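Fat acid-binding protein (Eubacterium ventriosum, PDB 3NYI) probably serves in lipid binding as a DegV-family protein and holds a stearic acid molecule between its two sheet-containing halves. Local coordinates at residues Ile92-Phe96 and Met199-Ile204; Lys154-Leu158 and Ile290-Leu296; Val240-Tyr244 and Pro282-Gly286. One frame throughout, in Å; residues are numbered along the deposited sequence.

Contact 1 (Ile92-Phe96 and Met199-Ile204); sequences ITTLF and MKDGDI. With STE (stearic acid), chain C.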
loop_
_atom_site.group_PDB
_atom_site.type_symbol
_atom_site.label_atom_id
_atom_site.label_comp_id
_atom_site.label_asym_id
_atom_site.label_seq_id
_atom_site.Cartn_x
_atom_site.Cartn_y
_atom_site.Cartn_z
ATOM N N ILE A 92 1.146 6.562 -3.006
ATOM C CA ILE A 92 0.139 5.617 -3.465
ATOM C C ILE A 92 -0.112 5.858 -4.965
ATOM O O ILE A 92 0.120 6.967 -5.470
ATOM C CB ILE A 92 -1.160 5.813 -2.641
ATOM C CG1 ILE A 92 -2.143 4.648 -2.846
ATOM C CG2 ILE A 92 -1.816 7.180 -2.980
ATOM C CD1 ILE A 92 -3.404 4.727 -1.922
ATOM N N THR A 93 -0.577 4.831 -5.677
ATOM C CA THR A 93 -0.917 4.969 -7.099
ATOM C C THR A 93 -1.761 6.207 -7.415
ATOM O O THR A 93 -2.718 6.520 -6.712
ATOM C CB THR A 93 -1.654 3.722 -7.648
ATOM O OG1 THR A 93 -2.085 3.977 -8.990
ATOM C CG2 THR A 93 -2.860 3.381 -6.793
ATOM N N THR A 94 -1.399 6.908 -8.489
ATOM C CA THR A 94 -2.124 8.107 -8.900
ATOM C C THR A 94 -3.551 7.787 -9.287
ATOM O O THR A 94 -4.387 8.679 -9.354
ATOM C CB THR A 94 -1.486 8.772 -10.133
ATOM O OG1 THR A 94 -1.247 7.769 -11.129
ATOM C CG2 THR A 94 -0.191 9.426 -9.772
ATOM N N LEU A 95 -3.822 6.519 -9.585
ATOM C CA LEU A 95 -5.189 6.112 -9.934
ATOM C C LEU A 95 -6.134 6.044 -8.731
ATOM O O LEU A 95 -7.343 5.963 -8.930
ATOM C CB LEU A 95 -5.193 4.776 -10.716
ATOM C CG LEU A 95 -4.441 4.847 -12.051
ATOM C CD1 LEU A 95 -4.364 3.475 -12.759
ATOM C CD2 LEU A 95 -5.080 5.885 -12.960
ATOM N N PHE A 96 -5.601 6.065 -7.499
ATOM C CA PHE A 96 -6.445 6.056 -6.297
ATOM C C PHE A 96 -6.515 7.431 -5.624
ATOM O O PHE A 96 -7.442 7.703 -4.877
ATOM C CB PHE A 96 -5.939 5.090 -5.211
ATOM C CG PHE A 96 -6.046 3.624 -5.566
ATOM C CD1 PHE A 96 -6.778 3.205 -6.664
ATOM C CD2 PHE A 96 -5.447 2.663 -4.752
ATOM C CE1 PHE A 96 -6.866 1.840 -6.984
ATOM C CE2 PHE A 96 -5.539 1.313 -5.058
ATOM C CZ PHE A 96 -6.248 0.906 -6.178
HETATM N N MSE A 199 -4.674 -6.341 -7.522
HETATM C CA MSE A 199 -4.102 -5.044 -7.856
HETATM C C MSE A 199 -2.893 -5.232 -8.748
HETATM O O MSE A 199 -1.943 -5.934 -8.391
HETATM C CB MSE A 199 -3.695 -4.247 -6.613
HETATM C CG MSE A 199 -3.137 -2.886 -6.989
HETATM SE SE MSE A 199 -2.751 -1.699 -5.478
HETATM C CE MSE A 199 -2.463 -0.071 -6.549
ATOM N N LYS A 200 -2.927 -4.610 -9.918
ATOM C CA LYS A 200 -1.784 -4.678 -10.803
ATOM C C LYS A 200 -1.814 -3.491 -11.722
ATOM O O LYS A 200 -2.893 -2.961 -12.046
ATOM C CB LYS A 200 -1.795 -5.981 -11.611
ATOM C CG LYS A 200 -2.695 -5.970 -12.833
ATOM C CD LYS A 200 -2.516 -7.293 -13.625
ATOM C CE LYS A 200 -3.390 -7.334 -14.871
ATOM N NZ LYS A 200 -3.196 -8.609 -15.656
ATOM N N ASP A 201 -0.627 -3.057 -12.122
ATOM C CA ASP A 201 -0.525 -1.955 -13.063
ATOM C C ASP A 201 -1.192 -0.686 -12.510
ATOM O O ASP A 201 -1.731 0.115 -13.274
ATOM C CB ASP A 201 -1.200 -2.336 -14.378
ATOM C CG ASP A 201 -0.342 -2.035 -15.568
ATOM O OD1 ASP A 201 -0.588 -1.003 -16.224
ATOM O OD2 ASP A 201 0.586 -2.828 -15.836
ATOM N N GLY A 202 -1.191 -0.525 -11.189
ATOM C CA GLY A 202 -1.691 0.710 -10.587
ATOM C C GLY A 202 -3.165 0.786 -10.240
ATOM O O GLY A 202 -3.632 1.817 -9.715
ATOM N N ASP A 203 -3.907 -0.292 -10.491
ATOM C CA ASP A 203 -5.347 -0.274 -10.273
ATOM C C ASP A 203 -5.866 -1.652 -9.829
ATOM O O ASP A 203 -5.115 -2.629 -9.829
ATOM C CB ASP A 203 -6.037 0.155 -11.577
ATOM C CG ASP A 203 -7.399 0.818 -11.348
ATOM O OD1 ASP A 203 -7.957 0.719 -10.232
ATOM O OD2 ASP A 203 -7.914 1.448 -12.299
ATOM N N ILE A 204 -7.155 -1.741 -9.493
ATOM C CA ILE A 204 -7.763 -3.030 -9.118
ATOM C C ILE A 204 -8.679 -3.626 -10.183
ATOM O O ILE A 204 -9.320 -2.908 -10.950
ATOM C CB ILE A 204 -8.513 -2.958 -7.772
ATOM C CG1 ILE A 204 -9.432 -1.732 -7.722
ATOM C CG2 ILE A 204 -7.504 -2.876 -6.604
ATOM C CD1 ILE A 204 -10.240 -1.641 -6.413
HETATM C C1 STE C . -7.255 9.981 -0.813
HETATM O O1 STE C . -6.653 10.636 -1.608
HETATM O O2 STE C . -8.277 10.405 -0.358
HETATM C C2 STE C . -6.837 8.514 -0.559
HETATM C C3 STE C . -7.727 7.544 -1.376
HETATM C C4 STE C . -7.372 6.077 -1.026
HETATM C C5 STE C . -8.060 5.090 -1.996
HETATM C C6 STE C . -7.733 3.636 -1.587
HETATM C C7 STE C . -8.491 2.619 -2.478
HETATM C C8 STE C . -7.998 1.193 -2.120
HETATM C C9 STE C . -8.733 0.121 -2.956
HETATM C C10 STE C . -8.263 -1.284 -2.489
HETATM C C11 STE C . -6.875 -1.553 -3.074
HETATM C C12 STE C . -5.809 -2.029 -2.059
HETATM C C13 STE C . -6.366 -2.714 -0.801
HETATM C C14 STE C . -5.520 -3.998 -0.586
HETATM C C15 STE C . -5.708 -4.558 0.843
HETATM C C16 STE C . -5.158 -6.006 0.880
HETATM C C17 STE C . -3.646 -5.981 1.192
HETATM C C18 STE C . -3.104 -7.413 1.407
#
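The loop Ile-92 to Phe-96 meets the tip of a tight hairpin at Met-199 to Ile-204, and the nearest CA atoms are those of Thr-93 and Gly-202, 5.6 Å apart. A type I' turn from Lys-200 to Asp-203 closes the hairpin, with Lys-200 N hydrogen-bonded to Asp-203 O at 3.0 Å and Asp-203 N to Lys-200 O at 3.3 Å. Gly-202 sits at phi 89° and psi 1°, where a side chain would jam against the preceding carbonyl; a CB would also lie 3.4 Å from Thr-93 OG1. The opposing loop is folded on itself by a hydrogen bond from Phe-96 N to Thr-93 O (3.0 Å) and by an ST turn in which Thr-93 OG1 accepts from Leu-95 N (3.1 Å). That hydroxyl donates to Gly-202 O at 2.8 Å, so a single atom shapes the loop and ties it to the hairpin. In this two-domain DegV fold the contact spans the domains: the loop leads from strand 87-91 of one sheet into helix 99-113, while the hairpin joins strands 194-200 and 203-210 of the other. The Phe-96 ring lies between the stearic acid chain and the hairpin, with stearic acid C7 over one face and Gly-202 O over the opposite face; Asp-203 OD1, 3.6 Å from Phe-96 CE1, and Ile-204 CG2, 4.0 Å from Phe-96 CZ, lie at its edge. Selenomethionine Met-199 approaches obliquely in a Met-aromatic contact, its SE 5.2 Å from the ring centroid, and its CE touches Thr-93 CG2 at 3.5 Å. Ile-204 CG2 also reaches stearic acid C11 at 3.8 Å.

Contact 2 (Lys154-Leu158 and Ile290-Leu296); sequences KLDAL and IRKYETL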
loop_
_atom_site.group_PDB
_atom_site.type_symbol
_atom_site.label_atom_id
_atom_site.label_comp_id
_atom_site.label_asym_id
_atom_site.label_seq_id
_atom_site.Cartn_x
_atom_site.Cartn_y
_atom_site.Cartn_z
ATOM N N LYS A 154 15.850 -0.158 -12.410
ATOM C CA LYS A 154 15.104 -1.389 -12.120
ATOM C C LYS A 154 13.675 -1.107 -11.687
ATOM O O LYS A 154 12.846 -2.021 -11.592
ATOM C CB LYS A 154 15.817 -2.219 -11.059
ATOM C CG LYS A 154 17.249 -2.581 -11.459
ATOM C CD LYS A 154 17.922 -3.445 -10.415
ATOM C CE LYS A 154 19.407 -3.625 -10.734
ATOM N NZ LYS A 154 19.617 -4.153 -12.113
ATOM N N LEU A 155 13.380 0.163 -11.431
ATOM C CA LEU A 155 12.083 0.532 -10.877
ATOM C C LEU A 155 10.875 0.097 -11.722
ATOM O O LEU A 155 9.914 -0.437 -11.188
ATOM C CB LEU A 155 12.021 2.043 -10.629
ATOM C CG LEU A 155 10.949 2.450 -9.625
ATOM C CD1 LEU A 155 11.382 2.032 -8.217
ATOM C CD2 LEU A 155 10.717 3.950 -9.708
ATOM N N ASP A 156 10.912 0.333 -13.031
ATOM C CA ASP A 156 9.772 -0.019 -13.880
ATOM C C ASP A 156 9.421 -1.500 -13.795
ATOM O O ASP A 156 8.253 -1.866 -13.638
ATOM C CB ASP A 156 10.041 0.341 -15.341
ATOM C CG ASP A 156 9.956 1.839 -15.605
ATOM O OD1 ASP A 156 9.529 2.592 -14.698
ATOM O OD2 ASP A 156 10.314 2.257 -16.728
ATOM N N ALA A 157 10.429 -2.350 -13.942
ATOM C CA ALA A 157 10.220 -3.785 -13.884
ATOM C C ALA A 157 9.695 -4.219 -12.510
ATOM O O ALA A 157 8.808 -5.076 -12.415
ATOM C CB ALA A 157 11.516 -4.537 -14.240
ATOM N N LEU A 158 10.228 -3.617 -11.450
ATOM C CA LEU A 158 9.746 -3.927 -10.103
ATOM C C LEU A 158 8.260 -3.598 -9.976
ATOM O O LEU A 158 7.455 -4.411 -9.496
ATOM C CB LEU A 158 10.537 -3.144 -9.051
ATOM C CG LEU A 158 11.945 -3.653 -8.764
ATOM C CD1 LEU A 158 12.694 -2.730 -7.800
ATOM C CD2 LEU A 158 11.863 -5.064 -8.222
ATOM N N ILE A 290 6.374 -9.173 -5.014
ATOM C CA ILE A 290 7.148 -8.332 -5.913
ATOM C C ILE A 290 8.416 -9.069 -6.280
ATOM O O ILE A 290 8.885 -9.914 -5.511
ATOM C CB ILE A 290 7.497 -6.959 -5.260
ATOM C CG1 ILE A 290 7.898 -5.925 -6.323
ATOM C CG2 ILE A 290 8.609 -7.134 -4.235
ATOM C CD1 ILE A 290 7.962 -4.446 -5.789
ATOM N N ARG A 291 8.978 -8.754 -7.446
ATOM C CA ARG A 291 10.205 -9.413 -7.890
ATOM C C ARG A 291 11.364 -8.962 -7.016
ATOM O O ARG A 291 11.411 -7.809 -6.598
ATOM C CB ARG A 291 10.536 -9.066 -9.348
ATOM C CG ARG A 291 9.837 -9.910 -10.391
ATOM C CD ARG A 291 10.387 -11.316 -10.403
ATOM N NE ARG A 291 11.758 -11.360 -10.897
ATOM C CZ ARG A 291 12.089 -11.600 -12.163
ATOM N NH1 ARG A 291 11.148 -11.799 -13.080
ATOM N NH2 ARG A 291 13.364 -11.625 -12.512
ATOM N N LYS A 292 12.300 -9.867 -6.741
ATOM C CA LYS A 292 13.551 -9.463 -6.093
ATOM C C LYS A 292 14.407 -8.728 -7.113
ATOM O O LYS A 292 14.689 -9.263 -8.186
ATOM C CB LYS A 292 14.326 -10.674 -5.569
ATOM C CG LYS A 292 13.543 -11.602 -4.677
ATOM C CD LYS A 292 14.233 -12.979 -4.700
ATOM C CE LYS A 292 13.750 -13.887 -3.594
ATOM N NZ LYS A 292 14.559 -15.141 -3.569
ATOM N N TYR A 293 14.826 -7.506 -6.791
ATOM C CA TYR A 293 15.599 -6.720 -7.759
ATOM C C TYR A 293 16.813 -7.478 -8.321
ATOM O O TYR A 293 17.173 -7.283 -9.476
ATOM C CB TYR A 293 16.036 -5.368 -7.181
ATOM C CG TYR A 293 17.322 -5.431 -6.391
ATOM C CD1 TYR A 293 18.554 -5.276 -7.020
ATOM C CD2 TYR A 293 17.306 -5.648 -5.017
ATOM C CE1 TYR A 293 19.739 -5.343 -6.300
ATOM C CE2 TYR A 293 18.483 -5.709 -4.292
ATOM C CZ TYR A 293 19.694 -5.560 -4.939
ATOM O OH TYR A 293 20.863 -5.617 -4.216
ATOM N N GLU A 294 17.429 -8.327 -7.499
ATOM C CA GLU A 294 18.639 -9.076 -7.889
ATOM C C GLU A 294 18.423 -9.938 -9.119
ATOM O O GLU A 294 19.377 -10.297 -9.818
ATOM C CB GLU A 294 19.101 -10.015 -6.766
ATOM C CG GLU A 294 19.514 -9.329 -5.492
ATOM C CD GLU A 294 18.389 -9.272 -4.483
ATOM O OE1 GLU A 294 17.218 -9.172 -4.909
ATOM O OE2 GLU A 294 18.678 -9.329 -3.268
ATOM N N THR A 295 17.169 -10.296 -9.361
ATOM C CA THR A 295 16.833 -11.255 -10.400
ATOM C C THR A 295 16.480 -10.573 -11.720
ATOM O O THR A 295 16.277 -11.234 -12.741
ATOM C CB THR A 295 15.676 -12.177 -9.937
ATOM O OG1 THR A 295 14.483 -11.407 -9.767
ATOM C CG2 THR A 295 16.024 -12.826 -8.609
ATOM N N LEU A 296 16.426 -9.246 -11.707
ATOM C CA LEU A 296 15.960 -8.513 -12.879
ATOM C C LEU A 296 17.038 -8.358 -13.942
ATOM O O LEU A 296 18.228 -8.320 -13.630
ATOM C CB LEU A 296 15.407 -7.141 -12.478
ATOM C CG LEU A 296 14.068 -7.241 -11.755
ATOM C CD1 LEU A 296 13.636 -5.870 -11.254
ATOM C CD2 LEU A 296 13.021 -7.841 -12.676
HETATM O O HOH W 1 19.312 -6.802 -11.090
#
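Helix-on-sheet packing at the C-terminus illustrates how one helix can cover both the end of a strand and the tail beyond it. Helix 148-161 supplies Lys-154 to Leu-158, and the partner segment runs from the end of strand 285-291 into a 3-10 turn. Ile-290 comes first: its CG1 lies 3.5 Å from Leu-158 O, the side chain swinging in at its end. At Arg-291 the carbonyl O meets Leu-158 CD2 at 3.2 Å, the N is hydrogen-bonded to Ser-161 OG, which also bonds Leu-158 O, and the guanidinium leads away from the helix. Tyr-293 follows, its ring edge against the aliphatic part of Lys-154 (Tyr-293 CD1 to Lys-154 CD, 3.9 Å) and its hydroxyl hydrogen-bonded to Asp-144 OD2 of the same chain. Thr-295 OG1 accepts from Arg-291 NE and NH2, each at 3.0 Å, and donates to Lys-292 O (2.7 Å), bracing the turn. Leu-296, the last residue, closes over the helix: its CD1 touches Leu-158 CD2 at 3.6 Å and Ala-157 CB at 3.9 Å. A water also bridges the segments, accepting from Lys-154 NZ at 2.9 Å and donating to Tyr-293 O at 2.7 Å and Leu-296 O at 3.2 Å.

Contact 3 (Val240-Tyr244 and Pro282-Gly286); sequences VGYGY and PYPIG. With STE (stearic acid), chain C.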
loop_
_atom_site.group_PDB
_atom_site.type_symbol
_atom_site.label_atom_id
_atom_site.label_comp_id
_atom_site.label_asym_id
_atom_site.label_seq_id
_atom_site.Cartn_x
_atom_site.Cartn_y
_atom_site.Cartn_z
ATOM N N VAL A 240 2.182 -10.520 3.740
ATOM C CA VAL A 240 0.740 -10.564 3.987
ATOM C C VAL A 240 0.233 -9.252 4.603
ATOM O O VAL A 240 0.956 -8.592 5.361
ATOM C CB VAL A 240 0.362 -11.765 4.913
ATOM C CG1 VAL A 240 -1.000 -11.567 5.542
ATOM C CG2 VAL A 240 0.418 -13.098 4.136
ATOM N N GLY A 241 -1.004 -8.881 4.267
ATOM C CA GLY A 241 -1.699 -7.775 4.929
ATOM C C GLY A 241 -3.002 -8.250 5.563
ATOM O O GLY A 241 -3.729 -9.070 4.986
ATOM N N TYR A 242 -3.308 -7.736 6.749
ATOM C CA TYR A 242 -4.521 -8.130 7.458
ATOM C C TYR A 242 -5.257 -6.911 8.001
ATOM O O TYR A 242 -4.666 -5.846 8.186
ATOM C CB TYR A 242 -4.198 -9.092 8.605
ATOM C CG TYR A 242 -3.180 -8.550 9.580
ATOM C CD1 TYR A 242 -3.566 -7.733 10.639
ATOM C CD2 TYR A 242 -1.830 -8.841 9.434
ATOM C CE1 TYR A 242 -2.639 -7.230 11.529
ATOM C CE2 TYR A 242 -0.893 -8.340 10.317
ATOM C CZ TYR A 242 -1.302 -7.535 11.361
ATOM O OH TYR A 242 -0.370 -7.037 12.243
ATOM N N GLY A 243 -6.548 -7.084 8.254
ATOM C CA GLY A 243 -7.400 -5.992 8.680
ATOM C C GLY A 243 -7.657 -6.036 10.171
ATOM O O GLY A 243 -6.721 -6.062 10.974
ATOM N N TYR A 244 -8.931 -6.060 10.536
ATOM C CA TYR A 244 -9.332 -5.916 11.930
ATOM C C TYR A 244 -8.883 -7.091 12.793
ATOM O O TYR A 244 -8.426 -6.913 13.926
ATOM C CB TYR A 244 -10.850 -5.758 12.003
ATOM C CG TYR A 244 -11.390 -5.613 13.408
ATOM C CD1 TYR A 244 -11.121 -4.475 14.157
ATOM C CD2 TYR A 244 -12.186 -6.600 13.968
ATOM C CE1 TYR A 244 -11.621 -4.324 15.435
ATOM C CE2 TYR A 244 -12.695 -6.462 15.250
ATOM C CZ TYR A 244 -12.408 -5.318 15.976
ATOM O OH TYR A 244 -12.903 -5.170 17.249
ATOM N N PRO A 282 -13.453 -2.858 7.186
ATOM C CA PRO A 282 -12.506 -3.330 8.196
ATOM C C PRO A 282 -12.049 -4.778 7.999
ATOM O O PRO A 282 -11.261 -5.249 8.821
ATOM C CB PRO A 282 -13.310 -3.241 9.514
ATOM C CG PRO A 282 -14.747 -2.989 9.118
ATOM C CD PRO A 282 -14.852 -3.012 7.623
ATOM N N TYR A 283 -12.497 -5.472 6.953
ATOM C CA TYR A 283 -12.119 -6.890 6.814
ATOM C C TYR A 283 -11.305 -7.290 5.574
ATOM O O TYR A 283 -11.528 -8.364 5.021
ATOM C CB TYR A 283 -13.361 -7.775 6.925
ATOM C CG TYR A 283 -14.180 -7.433 8.145
ATOM C CD1 TYR A 283 -13.667 -7.625 9.420
ATOM C CD2 TYR A 283 -15.452 -6.890 8.023
ATOM C CE1 TYR A 283 -14.405 -7.295 10.543
ATOM C CE2 TYR A 283 -16.199 -6.561 9.139
ATOM C CZ TYR A 283 -15.672 -6.768 10.394
ATOM O OH TYR A 283 -16.413 -6.441 11.505
ATOM N N PRO A 284 -10.334 -6.460 5.156
ATOM C CA PRO A 284 -9.516 -6.906 4.021
ATOM C C PRO A 284 -8.481 -7.933 4.471
ATOM O O PRO A 284 -8.031 -7.873 5.613
ATOM C CB PRO A 284 -8.788 -5.632 3.590
ATOM C CG PRO A 284 -8.771 -4.742 4.831
ATOM C CD PRO A 284 -9.752 -5.293 5.838
ATOM N N ILE A 285 -8.106 -8.857 3.592
ATOM C CA ILE A 285 -7.036 -9.794 3.914
ATOM C C ILE A 285 -6.445 -10.319 2.615
ATOM O O ILE A 285 -7.161 -10.551 1.649
ATOM C CB ILE A 285 -7.533 -10.953 4.796
ATOM C CG1 ILE A 285 -6.360 -11.850 5.212
ATOM C CG2 ILE A 285 -8.639 -11.745 4.097
ATOM C CD1 ILE A 285 -6.644 -12.698 6.445
ATOM N N GLY A 286 -5.131 -10.457 2.567
ATOM C CA GLY A 286 -4.513 -10.835 1.311
ATOM C C GLY A 286 -3.014 -10.853 1.389
ATOM O O GLY A 286 -2.436 -10.808 2.474
HETATM C C1 STE C . -7.255 9.981 -0.813
HETATM O O1 STE C . -6.653 10.636 -1.608
HETATM O O2 STE C . -8.277 10.405 -0.358
HETATM C C2 STE C . -6.837 8.514 -0.559
HETATM C C3 STE C . -7.727 7.544 -1.376
HETATM C C4 STE C . -7.372 6.077 -1.026
HETATM C C5 STE C . -8.060 5.090 -1.996
HETATM C C6 STE C . -7.733 3.636 -1.587
HETATM C C7 STE C . -8.491 2.619 -2.478
HETATM C C8 STE C . -7.998 1.193 -2.120
HETATM C C9 STE C . -8.733 0.121 -2.956
HETATM C C10 STE C . -8.263 -1.284 -2.489
HETATM C C11 STE C . -6.875 -1.553 -3.074
HETATM C C12 STE C . -5.809 -2.029 -2.059
HETATM C C13 STE C . -6.366 -2.714 -0.801
HETATM C C14 STE C . -5.520 -3.998 -0.586
HETATM C C15 STE C . -5.708 -4.558 0.843
HETATM C C16 STE C . -5.158 -6.006 0.880
HETATM C C17 STE C . -3.646 -5.981 1.192
HETATM C C18 STE C . -3.104 -7.413 1.407
#
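Two glycines bring the strands up to the lipid tail where Val-240 to Tyr-244 runs against Pro-282 to Gly-286. Gly-241 and Gly-286 form an antiparallel hydrogen-bonded pair, Gly-241 N to Gly-286 O 3.0 Å and Gly-286 N to Gly-241 O 3.1 Å. A CB on Gly-241 would fall 2.9 Å from stearic acid C18, which lies 3.8 Å from Gly-241 CA and 3.4 Å from Gly-286 C. Strands 236-242 and 285-291 are neighbours in the six-stranded mixed sheet of this DegV fold; on the face away from the lipid, Tyr-242, at chi1 p, leads its end away from the partner segment and touches Met-253, while Ile-285 touches Glu-248 and Phe-252. Past the strands, a CB on Gly-243 would clash with Pro-284 CD. Tyr-244 N donates a hydrogen bond to Pro-282 O at 3.0 Å, and this backbone course puts Tyr-244 CB 4.3 Å from Pro-282 CB and 4.1 Å from Tyr-283 CE1. Chi1 t then carries the Tyr-244 ring away to Tyr-52 and Val-56 of helix 48-57.

How the contacts relate
All three contacts reach the same mixed sheet. Contacts 1 and 2 have centres about 18 Å apart, as do contacts 1 and 3; the centres of contacts 2 and 3, which use opposite ends of strand 285-291, are about 25 Å apart. Along the chain the segments of contacts 1 and 2 alternate, contact 3 begins after contact 1 has closed, and both its segments fall between those of contact 2. The stearic acid links contacts 1 and 3: its chain from C3 to C11 passes contact 1 and its C18 end stops at contact 3, so a domain junction and a sheet face together line one pocket. Contact 2 joins the C-terminal tail to helix 148-161, away from the lipid.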